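PDB 2BUE: Aac(6')-ib from Escherichia coli, which probably transfers the acetyl group of acetyl-CoA to the 6'-amino group of aminoglycoside antibiotics such as kanamycin B, and so confers resistance to them. Local coordinates for residues I117-A122 against R165-A170; V49-G54 against P158-A163; T27-L30 against H34-A37. The protein carries 2 engineered substitutions. All blocks are in the same frame, centred on the assembly; numbering follows the deposited sequence.

Contact 1: I117-A122 against R165-A170. With COA (coenzyme A), chain B.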
loop_
_atom_site.group_PDB
_atom_site.type_symbol
_atom_site.label_atom_id
_atom_site.label_comp_id
_atom_site.label_asym_id
_atom_site.label_seq_id
_atom_site.Cartn_x
_atom_site.Cartn_y
_atom_site.Cartn_z
ATOM N N ILE A 117 -1.611 4.358 -0.281
ATOM C CA ILE A 117 -1.145 3.062 0.202
ATOM C C ILE A 117 -0.709 2.159 -0.958
ATOM O O ILE A 117 -1.209 2.294 -2.099
ATOM C CB ILE A 117 -2.219 2.347 1.043
ATOM C CG1 ILE A 117 -3.515 2.143 0.225
ATOM C CG2 ILE A 117 -2.532 3.172 2.323
ATOM C CD1 ILE A 117 -4.551 1.199 0.915
ATOM N N ASP A 118 0.184 1.234 -0.624
ATOM C CA ASP A 118 0.598 0.145 -1.545
ATOM C C ASP A 118 0.800 -1.067 -0.658
ATOM O O ASP A 118 1.157 -0.926 0.514
ATOM C CB ASP A 118 1.922 0.477 -2.229
ATOM C CG ASP A 118 1.887 1.794 -2.983
ATOM O OD1 ASP A 118 1.291 1.841 -4.075
ATOM O OD2 ASP A 118 2.466 2.763 -2.466
ATOM N N GLN A 119 0.552 -2.261 -1.182
ATOM C CA GLN A 119 0.736 -3.449 -0.354
ATOM C C GLN A 119 0.852 -4.720 -1.183
ATOM O O GLN A 119 0.539 -4.741 -2.383
ATOM C CB GLN A 119 -0.384 -3.589 0.703
ATOM C CG GLN A 119 -1.695 -4.118 0.194
ATOM C CD GLN A 119 -2.380 -3.190 -0.746
ATOM O OE1 GLN A 119 -2.469 -1.977 -0.503
ATOM N NE2 GLN A 119 -2.920 -3.755 -1.831
ATOM N N LEU A 120 1.374 -5.742 -0.526
ATOM C CA LEU A 120 1.560 -7.047 -1.159
ATOM C C LEU A 120 1.405 -8.140 -0.096
ATOM O O LEU A 120 1.728 -7.938 1.082
ATOM C CB LEU A 120 2.937 -7.133 -1.834
ATOM C CG LEU A 120 4.166 -7.032 -0.907
ATOM C CD1 LEU A 120 4.599 -8.425 -0.418
ATOM C CD2 LEU A 120 5.325 -6.314 -1.598
ATOM N N LEU A 121 0.914 -9.293 -0.543
ATOM C CA LEU A 121 0.881 -10.500 0.275
ATOM C C LEU A 121 2.089 -11.381 -0.065
ATOM O O LEU A 121 2.362 -11.682 -1.234
ATOM C CB LEU A 121 -0.415 -11.290 0.016
ATOM C CG LEU A 121 -1.717 -10.662 0.533
ATOM C CD1 LEU A 121 -2.916 -11.588 0.188
ATOM C CD2 LEU A 121 -1.602 -10.390 2.042
ATOM N N ALA A 122 2.779 -11.819 0.975
ATOM C CA ALA A 122 4.037 -12.549 0.847
ATOM C C ALA A 122 3.927 -13.927 0.171
ATOM O O ALA A 122 4.852 -14.336 -0.532
ATOM C CB ALA A 122 4.663 -12.713 2.234
ATOM N N ARG A 165 -10.077 -4.897 -7.756
ATOM C CA ARG A 165 -11.215 -5.493 -7.067
ATOM C C ARG A 165 -11.018 -5.551 -5.551
ATOM O O ARG A 165 -11.939 -5.239 -4.800
ATOM C CB ARG A 165 -11.532 -6.885 -7.624
ATOM C CG ARG A 165 -12.727 -7.540 -6.939
ATOM C CD ARG A 165 -14.068 -6.969 -7.422
ATOM N NE ARG A 165 -15.151 -7.239 -6.470
ATOM C CZ ARG A 165 -15.910 -6.297 -5.908
ATOM N NH1 ARG A 165 -15.728 -5.016 -6.213
ATOM N NH2 ARG A 165 -16.871 -6.634 -5.050
ATOM N N CYS A 166 -9.821 -5.930 -5.109
ATOM C CA CYS A 166 -9.519 -5.946 -3.668
ATOM C C CYS A 166 -9.782 -4.548 -3.071
ATOM O O CYS A 166 -10.464 -4.413 -2.047
ATOM C CB CYS A 166 -8.071 -6.362 -3.451
ATOM S SG CYS A 166 -7.480 -6.148 -1.760
ATOM N N TYR A 167 -9.262 -3.515 -3.739
ATOM C CA TYR A 167 -9.437 -2.151 -3.247
ATOM C C TYR A 167 -10.913 -1.740 -3.177
ATOM O O TYR A 167 -11.347 -1.115 -2.209
ATOM C CB TYR A 167 -8.634 -1.149 -4.080
ATOM C CG TYR A 167 -7.142 -1.170 -3.797
ATOM C CD1 TYR A 167 -6.669 -0.977 -2.474
ATOM C CD2 TYR A 167 -6.207 -1.264 -4.845
ATOM C CE1 TYR A 167 -5.288 -0.940 -2.179
ATOM C CE2 TYR A 167 -4.815 -1.256 -4.562
ATOM C CZ TYR A 167 -4.374 -1.089 -3.211
ATOM O OH TYR A 167 -3.027 -1.056 -2.838
ATOM N N GLU A 168 -11.674 -2.107 -4.208
ATOM C CA GLU A 168 -13.130 -1.867 -4.206
ATOM C C GLU A 168 -13.810 -2.555 -3.025
ATOM O O GLU A 168 -14.632 -1.940 -2.343
ATOM C CB GLU A 168 -13.745 -2.334 -5.530
ATOM C CG GLU A 168 -13.395 -1.425 -6.698
ATOM C CD GLU A 168 -14.136 -1.824 -7.960
ATOM O OE1 GLU A 168 -14.416 -3.041 -8.110
ATOM O OE2 GLU A 168 -14.425 -0.928 -8.788
ATOM N N LYS A 169 -13.458 -3.817 -2.782
ATOM C CA LYS A 169 -14.020 -4.574 -1.650
ATOM C C LYS A 169 -13.685 -3.906 -0.309
ATOM O O LYS A 169 -14.474 -3.952 0.646
ATOM C CB LYS A 169 -13.527 -6.016 -1.663
ATOM C CG LYS A 169 -14.098 -6.820 -2.819
ATOM C CD LYS A 169 -14.088 -8.294 -2.523
ATOM C CE LYS A 169 -12.704 -8.823 -2.506
ATOM N NZ LYS A 169 -12.638 -10.163 -1.845
ATOM N N ALA A 170 -12.526 -3.257 -0.254
ATOM C CA ALA A 170 -12.115 -2.516 0.946
ATOM C C ALA A 170 -12.635 -1.068 1.035
ATOM O O ALA A 170 -12.211 -0.315 1.937
ATOM C CB ALA A 170 -10.591 -2.535 1.073
HETATM N N1A COA B . -8.549 -10.829 -12.130
HETATM C C2A COA B . -9.593 -10.102 -11.735
HETATM N N3A COA B . -10.131 -10.267 -10.535
HETATM C C4A COA B . -9.623 -11.188 -9.697
HETATM C C5A COA B . -8.541 -11.964 -10.074
HETATM C C6A COA B . -7.996 -11.768 -11.333
HETATM N N6A COA B . -6.948 -12.503 -11.721
HETATM N N7A COA B . -8.243 -12.786 -9.068
HETATM C C8A COA B . -9.109 -12.543 -8.088
HETATM N N9A COA B . -9.949 -11.577 -8.477
HETATM C C1B COA B . -11.028 -11.000 -7.685
HETATM C C2B COA B . -11.371 -12.029 -6.627
HETATM O O2B COA B . -12.445 -12.837 -7.119
HETATM C C3B COA B . -11.767 -11.140 -5.451
HETATM O O3B COA B . -13.063 -10.585 -5.693
HETATM P P3B COA B . -14.386 -11.321 -5.174
HETATM O O7A COA B . -15.560 -10.234 -5.423
HETATM O O8A COA B . -14.229 -11.488 -3.583
HETATM O O9A COA B . -14.619 -12.611 -5.883
HETATM C C4B COA B . -10.755 -9.989 -5.558
HETATM O O4B COA B . -10.371 -9.913 -6.957
HETATM C C5B COA B . -9.499 -9.988 -4.682
HETATM O O5B COA B . -9.805 -9.845 -3.289
HETATM P P1A COA B . -8.839 -10.603 -2.217
HETATM O O1A COA B . -8.982 -9.965 -0.858
HETATM O O2A COA B . -8.942 -12.082 -2.294
HETATM O O3A COA B . -7.423 -10.172 -2.808
HETATM P P2A COA B . -6.007 -10.811 -2.312
HETATM O O4A COA B . -6.183 -11.392 -0.967
HETATM O O5A COA B . -5.381 -11.613 -3.405
HETATM O O6A COA B . -5.159 -9.437 -2.165
HETATM C CBP COA B . -3.457 -8.227 -3.411
HETATM C CCP COA B . -4.965 -8.530 -3.284
HETATM C CDP COA B . -3.262 -7.297 -4.631
HETATM C CEP COA B . -2.985 -7.520 -2.114
HETATM C CAP COA B . -2.675 -9.569 -3.614
HETATM O OAP COA B . -3.304 -10.370 -4.637
HETATM C C9P COA B . -1.176 -9.355 -3.917
HETATM O O9P COA B . -0.415 -8.985 -3.020
HETATM N N8P COA B . -0.790 -9.603 -5.189
HETATM C C7P COA B . 0.607 -9.450 -5.653
HETATM C C6P COA B . 1.125 -8.008 -5.413
HETATM C C5P COA B . 0.156 -6.897 -5.887
HETATM O O5P COA B . -0.510 -7.014 -6.919
HETATM N N4P COA B . 0.109 -5.802 -5.109
HETATM C C3P COA B . -0.800 -4.681 -5.432
HETATM C C2P COA B . -0.182 -3.659 -6.383
HETATM S S1P COA B . -1.277 -2.191 -6.641
HETATM O O HOH W 1 -1.405 0.813 -5.312
HETATM O O HOH W 2 -0.495 -1.893 -3.916
#
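Ile117 and Tyr167 bring the backbones of strand 117-121 and helix 165-169 closest, yet the two axes, running at 114° to each other, still stay 12.0 Å apart, and the gap is spanned by long side chains. Tyr167 stretches from the helix and Gln119 bends back from the strand to meet it. With chi2 at -67° the chain of Gln119 folds over and offers its amide to the phenol, the amide and ring planes standing steeply to each other. Tyr167 OH donates to Gln119 OE1 at 2.6 Å, coming from the side of the C=O bond (C=O...donor angle 101°), slightly tilted from the carbonyl plane. Water 2 donates to Tyr167 OH over 2.9 Å and accepts from Gln119 N, so the hydroxyl is tied to both the side chain and the backbone of one glutamine. Nearer the start of the strand segment, CE1 of Tyr167 lies 3.8 Å from Ile117 CD1, the two side chains running past each other in opposite senses. Coenzyme A occupies the same cleft. Its pantetheine runs along the strand much as another strand would, N4P donating to Gln119 O at 3.0 Å and O9P accepting from Leu121 N at 2.8 Å, an interaction characteristic of GNAT acetyltransferases; its sulfur S1P lies at the edge of the Tyr167 ring. From the helix, Arg165 NE reaches the 3'-phosphate. Lys169 NZ bonds O8A of the same phosphate at 2.7 Å. Strand 114-121 pairs here with strands 88-97 and 151-154. Ile117 packs on Leu139 and Leu143 of helix 131-144, while Phe172, just beyond helix 161-169, meets the Tyr167 ring edge-to-face.

Contact 2: V49-G54 against P158-A163; sequences VEWWGG and PSNLRA. With COA (coenzyme A), chain B.
The carboxamide of Asn160 lies flat on the indole of Trp51, with only 9° between the two planes and CG 3.6 Å above the Trp51 ring. The stack continues down to CB, a CH-pi contact in which Asn160 CB stands 3.9 Å from the centroid of the six-membered ring of Trp51. Glu50 CG lies against the opposite face of the indole, and Ser159 CB meets the ring in plane at its edge, 3.8 Å from Trp51 CZ3. The amide that stacks is also spoken for at both ends. ND2 of Asn160 gives a nearly straight bond (169°) to the pantetheine carbonyl O5P of coenzyme A at 3.0 Å, and OD1 caps the helix by accepting weakly from Ala163 N. A chi1 of -160° lays the amide over the indole while OD1 stays within range of Ala163 N. This start of helix 161-169 in a GNAT fold thus supplies a cap and a coenzyme ligand through one asparagine. Further along, Arg162 sets its guanidinium steeply to the indole, NH2 standing 3.6 Å from Trp51 NE1. Water 3 accepts from Arg162 NH2 at 2.9 Å and donates to Glu50 OE1 at 2.6 Å, a bridge between opposite charges whose own atoms do not touch. The hydroxyl OAP of the pantetheine lies over one face of the guanidinium, and the aliphatic part of Arg162 rests against the adenine. The backbone of the 49-54 loop also serves the substrate: Trp51 O and Gly53 N are hydrogen-bonded to ribostamycin.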
loop_
_atom_site.group_PDB
_atom_site.type_symbol
_atom_site.label_atom_id
_atom_site.label_comp_id
_atom_site.label_asym_id
_atom_site.label_seq_id
_atom_site.Cartn_x
_atom_site.Cartn_y
_atom_site.Cartn_z
ATOM N N VAL A 49 6.953 -10.030 -8.086
ATOM C CA VAL A 49 7.704 -9.414 -9.173
ATOM C C VAL A 49 6.760 -8.937 -10.298
ATOM O O VAL A 49 6.968 -7.872 -10.881
ATOM C CB VAL A 49 8.769 -10.387 -9.730
ATOM C CG1 VAL A 49 9.398 -9.825 -10.975
ATOM C CG2 VAL A 49 9.836 -10.631 -8.681
ATOM N N GLU A 50 5.730 -9.736 -10.569
ATOM C CA GLU A 50 4.749 -9.440 -11.609
ATOM C C GLU A 50 4.156 -8.018 -11.511
ATOM O O GLU A 50 3.942 -7.344 -12.542
ATOM C CB GLU A 50 3.638 -10.498 -11.553
ATOM C CG GLU A 50 2.523 -10.290 -12.565
ATOM C CD GLU A 50 1.539 -11.451 -12.634
ATOM O OE1 GLU A 50 1.449 -12.264 -11.681
ATOM O OE2 GLU A 50 0.851 -11.549 -13.676
ATOM N N TRP A 51 3.934 -7.554 -10.282
ATOM C CA TRP A 51 3.168 -6.317 -10.030
ATOM C C TRP A 51 3.940 -5.266 -9.222
ATOM O O TRP A 51 3.425 -4.192 -8.925
ATOM C CB TRP A 51 1.872 -6.659 -9.286
ATOM C CG TRP A 51 0.950 -7.577 -10.050
ATOM C CD1 TRP A 51 0.569 -8.844 -9.701
ATOM C CD2 TRP A 51 0.314 -7.298 -11.308
ATOM N NE1 TRP A 51 -0.276 -9.367 -10.655
ATOM C CE2 TRP A 51 -0.446 -8.443 -11.654
ATOM C CE3 TRP A 51 0.311 -6.190 -12.168
ATOM C CZ2 TRP A 51 -1.212 -8.511 -12.832
ATOM C CZ3 TRP A 51 -0.442 -6.259 -13.343
ATOM C CH2 TRP A 51 -1.181 -7.414 -13.662
ATOM N N TRP A 52 5.171 -5.597 -8.845
ATOM C CA TRP A 52 5.921 -4.760 -7.934
ATOM C C TRP A 52 7.351 -4.697 -8.361
ATOM O O TRP A 52 8.021 -5.727 -8.466
ATOM C CB TRP A 52 5.876 -5.327 -6.522
ATOM C CG TRP A 52 6.294 -4.346 -5.464
ATOM C CD1 TRP A 52 7.555 -3.820 -5.250
ATOM C CD2 TRP A 52 5.447 -3.767 -4.480
ATOM N NE1 TRP A 52 7.526 -2.943 -4.181
ATOM C CE2 TRP A 52 6.248 -2.904 -3.686
ATOM C CE3 TRP A 52 4.081 -3.894 -4.180
ATOM C CZ2 TRP A 52 5.727 -2.174 -2.620
ATOM C CZ3 TRP A 52 3.560 -3.166 -3.104
ATOM C CH2 TRP A 52 4.386 -2.316 -2.343
ATOM N N GLY A 53 7.827 -3.484 -8.574
ATOM C CA GLY A 53 9.210 -3.269 -8.903
ATOM C C GLY A 53 9.322 -2.333 -10.085
ATOM O O GLY A 53 10.003 -1.301 -10.000
ATOM N N GLY A 54 8.644 -2.686 -11.179
ATOM C CA GLY A 54 8.751 -1.911 -12.430
ATOM C C GLY A 54 10.183 -1.991 -12.937
ATOM O O GLY A 54 10.706 -3.096 -13.128
ATOM N N PRO A 158 -3.608 -0.370 -14.449
ATOM C CA PRO A 158 -4.832 -0.777 -15.155
ATOM C C PRO A 158 -4.865 -2.290 -15.461
ATOM O O PRO A 158 -5.948 -2.847 -15.585
ATOM C CB PRO A 158 -4.758 0.017 -16.479
ATOM C CG PRO A 158 -3.879 1.230 -16.122
ATOM C CD PRO A 158 -2.856 0.665 -15.187
ATOM N N SER A 159 -3.684 -2.912 -15.584
ATOM C CA SER A 159 -3.541 -4.353 -15.861
ATOM C C SER A 159 -3.895 -5.213 -14.630
ATOM O O SER A 159 -4.241 -6.391 -14.761
ATOM C CB SER A 159 -2.108 -4.683 -16.312
ATOM O OG SER A 159 -1.730 -4.061 -17.548
ATOM N N ASN A 160 -3.808 -4.615 -13.437
ATOM C CA ASN A 160 -3.929 -5.351 -12.174
ATOM C C ASN A 160 -5.357 -5.438 -11.635
ATOM O O ASN A 160 -5.696 -4.828 -10.601
ATOM C CB ASN A 160 -2.978 -4.729 -11.125
ATOM C CG ASN A 160 -2.660 -5.683 -9.981
ATOM O OD1 ASN A 160 -3.251 -6.749 -9.874
ATOM N ND2 ASN A 160 -1.687 -5.301 -9.134
ATOM N N LEU A 161 -6.200 -6.196 -12.348
ATOM C CA LEU A 161 -7.625 -6.263 -12.056
ATOM C C LEU A 161 -7.911 -6.828 -10.648
ATOM O O LEU A 161 -8.874 -6.411 -9.978
ATOM C CB LEU A 161 -8.356 -7.059 -13.172
ATOM C CG LEU A 161 -8.201 -6.453 -14.588
ATOM C CD1 LEU A 161 -8.840 -7.382 -15.653
ATOM C CD2 LEU A 161 -8.770 -5.025 -14.677
ATOM N N ARG A 162 -7.076 -7.770 -10.210
ATOM C CA ARG A 162 -7.241 -8.386 -8.898
ATOM C C ARG A 162 -7.047 -7.323 -7.808
ATOM O O ARG A 162 -7.844 -7.231 -6.868
ATOM C CB ARG A 162 -6.242 -9.544 -8.713
ATOM C CG ARG A 162 -6.351 -10.222 -7.347
ATOM C CD ARG A 162 -5.404 -11.437 -7.226
ATOM N NE ARG A 162 -4.024 -11.060 -7.493
ATOM C CZ ARG A 162 -3.056 -11.899 -7.867
ATOM N NH1 ARG A 162 -3.312 -13.196 -8.032
ATOM N NH2 ARG A 162 -1.837 -11.437 -8.097
ATOM N N ALA A 163 -5.994 -6.520 -7.951
ATOM C CA ALA A 163 -5.718 -5.432 -6.964
ATOM C C ALA A 163 -6.879 -4.427 -6.963
ATOM O O ALA A 163 -7.348 -4.002 -5.909
ATOM C CB ALA A 163 -4.425 -4.735 -7.290
HETATM N N1A COA B . -8.549 -10.829 -12.130
HETATM C C2A COA B . -9.593 -10.102 -11.735
HETATM N N3A COA B . -10.131 -10.267 -10.535
HETATM C C4A COA B . -9.623 -11.188 -9.697
HETATM C C5A COA B . -8.541 -11.964 -10.074
HETATM C C6A COA B . -7.996 -11.768 -11.333
HETATM N N6A COA B . -6.948 -12.503 -11.721
HETATM N N7A COA B . -8.243 -12.786 -9.068
HETATM C C8A COA B . -9.109 -12.543 -8.088
HETATM N N9A COA B . -9.949 -11.577 -8.477
HETATM C C1B COA B . -11.028 -11.000 -7.685
HETATM C C2B COA B . -11.371 -12.029 -6.627
HETATM O O2B COA B . -12.445 -12.837 -7.119
HETATM C C3B COA B . -11.767 -11.140 -5.451
HETATM O O3B COA B . -13.063 -10.585 -5.693
HETATM P P3B COA B . -14.386 -11.321 -5.174
HETATM O O7A COA B . -15.560 -10.234 -5.423
HETATM O O8A COA B . -14.229 -11.488 -3.583
HETATM O O9A COA B . -14.619 -12.611 -5.883
HETATM C C4B COA B . -10.755 -9.989 -5.558
HETATM O O4B COA B . -10.371 -9.913 -6.957
HETATM C C5B COA B . -9.499 -9.988 -4.682
HETATM O O5B COA B . -9.805 -9.845 -3.289
HETATM P P1A COA B . -8.839 -10.603 -2.217
HETATM O O1A COA B . -8.982 -9.965 -0.858
HETATM O O2A COA B . -8.942 -12.082 -2.294
HETATM O O3A COA B . -7.423 -10.172 -2.808
HETATM P P2A COA B . -6.007 -10.811 -2.312
HETATM O O4A COA B . -6.183 -11.392 -0.967
HETATM O O5A COA B . -5.381 -11.613 -3.405
HETATM O O6A COA B . -5.159 -9.437 -2.165
HETATM C CBP COA B . -3.457 -8.227 -3.411
HETATM C CCP COA B . -4.965 -8.530 -3.284
HETATM C CDP COA B . -3.262 -7.297 -4.631
HETATM C CEP COA B . -2.985 -7.520 -2.114
HETATM C CAP COA B . -2.675 -9.569 -3.614
HETATM O OAP COA B . -3.304 -10.370 -4.637
HETATM C C9P COA B . -1.176 -9.355 -3.917
HETATM O O9P COA B . -0.415 -8.985 -3.020
HETATM N N8P COA B . -0.790 -9.603 -5.189
HETATM C C7P COA B . 0.607 -9.450 -5.653
HETATM C C6P COA B . 1.125 -8.008 -5.413
HETATM C C5P COA B . 0.156 -6.897 -5.887
HETATM O O5P COA B . -0.510 -7.014 -6.919
HETATM N N4P COA B . 0.109 -5.802 -5.109
HETATM C C3P COA B . -0.800 -4.681 -5.432
HETATM C C2P COA B . -0.182 -3.659 -6.383
HETATM S S1P COA B . -1.277 -2.191 -6.641
HETATM O O HOH W 3 0.788 -12.232 -9.136
#

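Contact 3: T27-L30 against H34-A37; sequences TLRL and HDLA
Asp35 OD2 is gripped twice, by Arg29 NH1 at 2.8 Å and by the backbone amide of Thr32. The second oxygen of the carboxylate, Asp35 OD1, takes a nearly straight bond from Arg29 NH2 at 2.9 Å, so the guanidinium meets the acid end-on, one nitrogen to each oxygen. The pairing is not coplanar: the guanidinium and carboxylate planes are turned 39° apart. Both oxygens lie close to the guanidinium plane, at its edge. On the aspartate, NH1 meets the syn side of OD2, whereas NH2 reaches OD1 from 41° above the carboxylate plane. Arg29 leaves the strand with CG between its backbone N and carbonyl carbon (chi1 64°) and is then extended from CG to NE, which carries the charged end across to the acid. NH1 has one more, weak bond, to Leu30 O at 3.2 Å, which ties the arginine end back to its own strand, and NE has a hydrogen bond of its own outside the two segments. These several bonds should fix the rotation of the guanidinium, and the nearby positive charge probably favours the ionised form of the buried Asp35. The side chain of Arg29 also touches Ile82 and Met84 of the adjoining strand 78-85. The bond from Thr32 N to Asp35 OD2 ties the connection to the acid as the chain enters the helix. The salt bridge thus straps the short connection between strand 26-30, at one margin of the sheet, and helix 36-43, the first strand-to-helix passage of this GNAT fold.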
loop_
_atom_site.group_PDB
_atom_site.type_symbol
_atom_site.label_atom_id
_atom_site.label_comp_id
_atom_site.label_asym_id
_atom_site.label_seq_id
_atom_site.Cartn_x
_atom_site.Cartn_y
_atom_site.Cartn_z
ATOM N N THR A 27 -3.278 -7.671 11.323
ATOM C CA THR A 27 -2.821 -6.455 11.980
ATOM C C THR A 27 -1.563 -5.894 11.310
ATOM O O THR A 27 -0.965 -6.548 10.448
ATOM C CB THR A 27 -2.569 -6.659 13.493
ATOM O OG1 THR A 27 -1.587 -7.671 13.697
ATOM C CG2 THR A 27 -3.891 -7.060 14.199
ATOM N N LEU A 28 -1.209 -4.677 11.693
ATOM C CA LEU A 28 -0.026 -4.015 11.141
ATOM C C LEU A 28 0.912 -3.585 12.224
ATOM O O LEU A 28 0.481 -3.031 13.252
ATOM C CB LEU A 28 -0.422 -2.784 10.341
ATOM C CG LEU A 28 -1.376 -3.062 9.178
ATOM C CD1 LEU A 28 -2.161 -1.804 8.879
ATOM C CD2 LEU A 28 -0.637 -3.584 7.942
ATOM N N ARG A 29 2.197 -3.814 11.983
ATOM C CA ARG A 29 3.244 -3.259 12.822
ATOM C C ARG A 29 4.201 -2.497 11.942
ATOM O O ARG A 29 4.298 -2.791 10.746
ATOM C CB ARG A 29 3.998 -4.388 13.549
ATOM C CG ARG A 29 4.754 -5.359 12.634
ATOM C CD ARG A 29 5.576 -6.351 13.474
ATOM N NE ARG A 29 6.286 -7.349 12.675
ATOM C CZ ARG A 29 7.429 -7.123 12.023
ATOM N NH1 ARG A 29 8.007 -5.905 12.034
ATOM N NH2 ARG A 29 7.983 -8.131 11.354
ATOM N N LEU A 30 4.923 -1.536 12.515
ATOM C CA LEU A 30 5.988 -0.863 11.762
ATOM C C LEU A 30 7.012 -1.888 11.319
ATOM O O LEU A 30 7.364 -2.801 12.077
ATOM C CB LEU A 30 6.701 0.229 12.572
ATOM C CG LEU A 30 5.976 1.528 12.893
ATOM C CD1 LEU A 30 6.869 2.390 13.812
ATOM C CD2 LEU A 30 5.586 2.336 11.618
ATOM N N HIS A 34 15.384 -4.963 10.761
ATOM C CA HIS A 34 15.460 -6.425 10.915
ATOM C C HIS A 34 14.580 -7.226 9.963
ATOM O O HIS A 34 14.756 -8.436 9.832
ATOM C CB HIS A 34 15.172 -6.817 12.362
ATOM C CG HIS A 34 16.028 -6.075 13.330
ATOM N ND1 HIS A 34 17.378 -6.324 13.459
ATOM C CD2 HIS A 34 15.754 -5.035 14.151
ATOM C CE1 HIS A 34 17.892 -5.494 14.352
ATOM N NE2 HIS A 34 16.928 -4.700 14.784
ATOM N N ASP A 35 13.639 -6.541 9.305
ATOM C CA ASP A 35 12.735 -7.163 8.349
ATOM C C ASP A 35 13.252 -7.129 6.902
ATOM O O ASP A 35 12.616 -7.701 6.004
ATOM C CB ASP A 35 11.365 -6.458 8.392
ATOM C CG ASP A 35 10.668 -6.602 9.749
ATOM O OD1 ASP A 35 10.621 -7.737 10.284
ATOM O OD2 ASP A 35 10.189 -5.568 10.268
ATOM N N LEU A 36 14.377 -6.457 6.670
ATOM C CA LEU A 36 14.799 -6.152 5.300
ATOM C C LEU A 36 15.196 -7.414 4.533
ATOM O O LEU A 36 14.867 -7.547 3.350
ATOM C CB LEU A 36 15.907 -5.104 5.255
ATOM C CG LEU A 36 15.476 -3.711 5.745
ATOM C CD1 LEU A 36 16.703 -2.869 5.968
ATOM C CD2 LEU A 36 14.545 -3.014 4.740
ATOM N N ALA A 37 15.867 -8.342 5.206
ATOM C CA ALA A 37 16.230 -9.618 4.538
ATOM C C ALA A 37 14.991 -10.373 4.063
ATOM O O ALA A 37 14.945 -10.879 2.907
ATOM C CB ALA A 37 17.068 -10.504 5.483
#

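Overall arrangement
From the N terminus, contact 3 comes first and closes a loop of only three residues, joining the edge strand 26-30 to helix 36-43. The chain then lays down 49-54, crosses strands 78-85 and 88-97, and reaches 117-122. Contact 2 closes when 158-163 returns to the 49-54 loop, and contact 1 closes directly afterwards on the same helix, 161-169. Their segments alternate, so these two long-range loops cross. They also touch, Trp52 packing on Asp118, Gln119 and Leu120, and they share coenzyme A. Contact 3 stands apart, its centre about 18 Å from that of contact 1, linked to it through the common sheet.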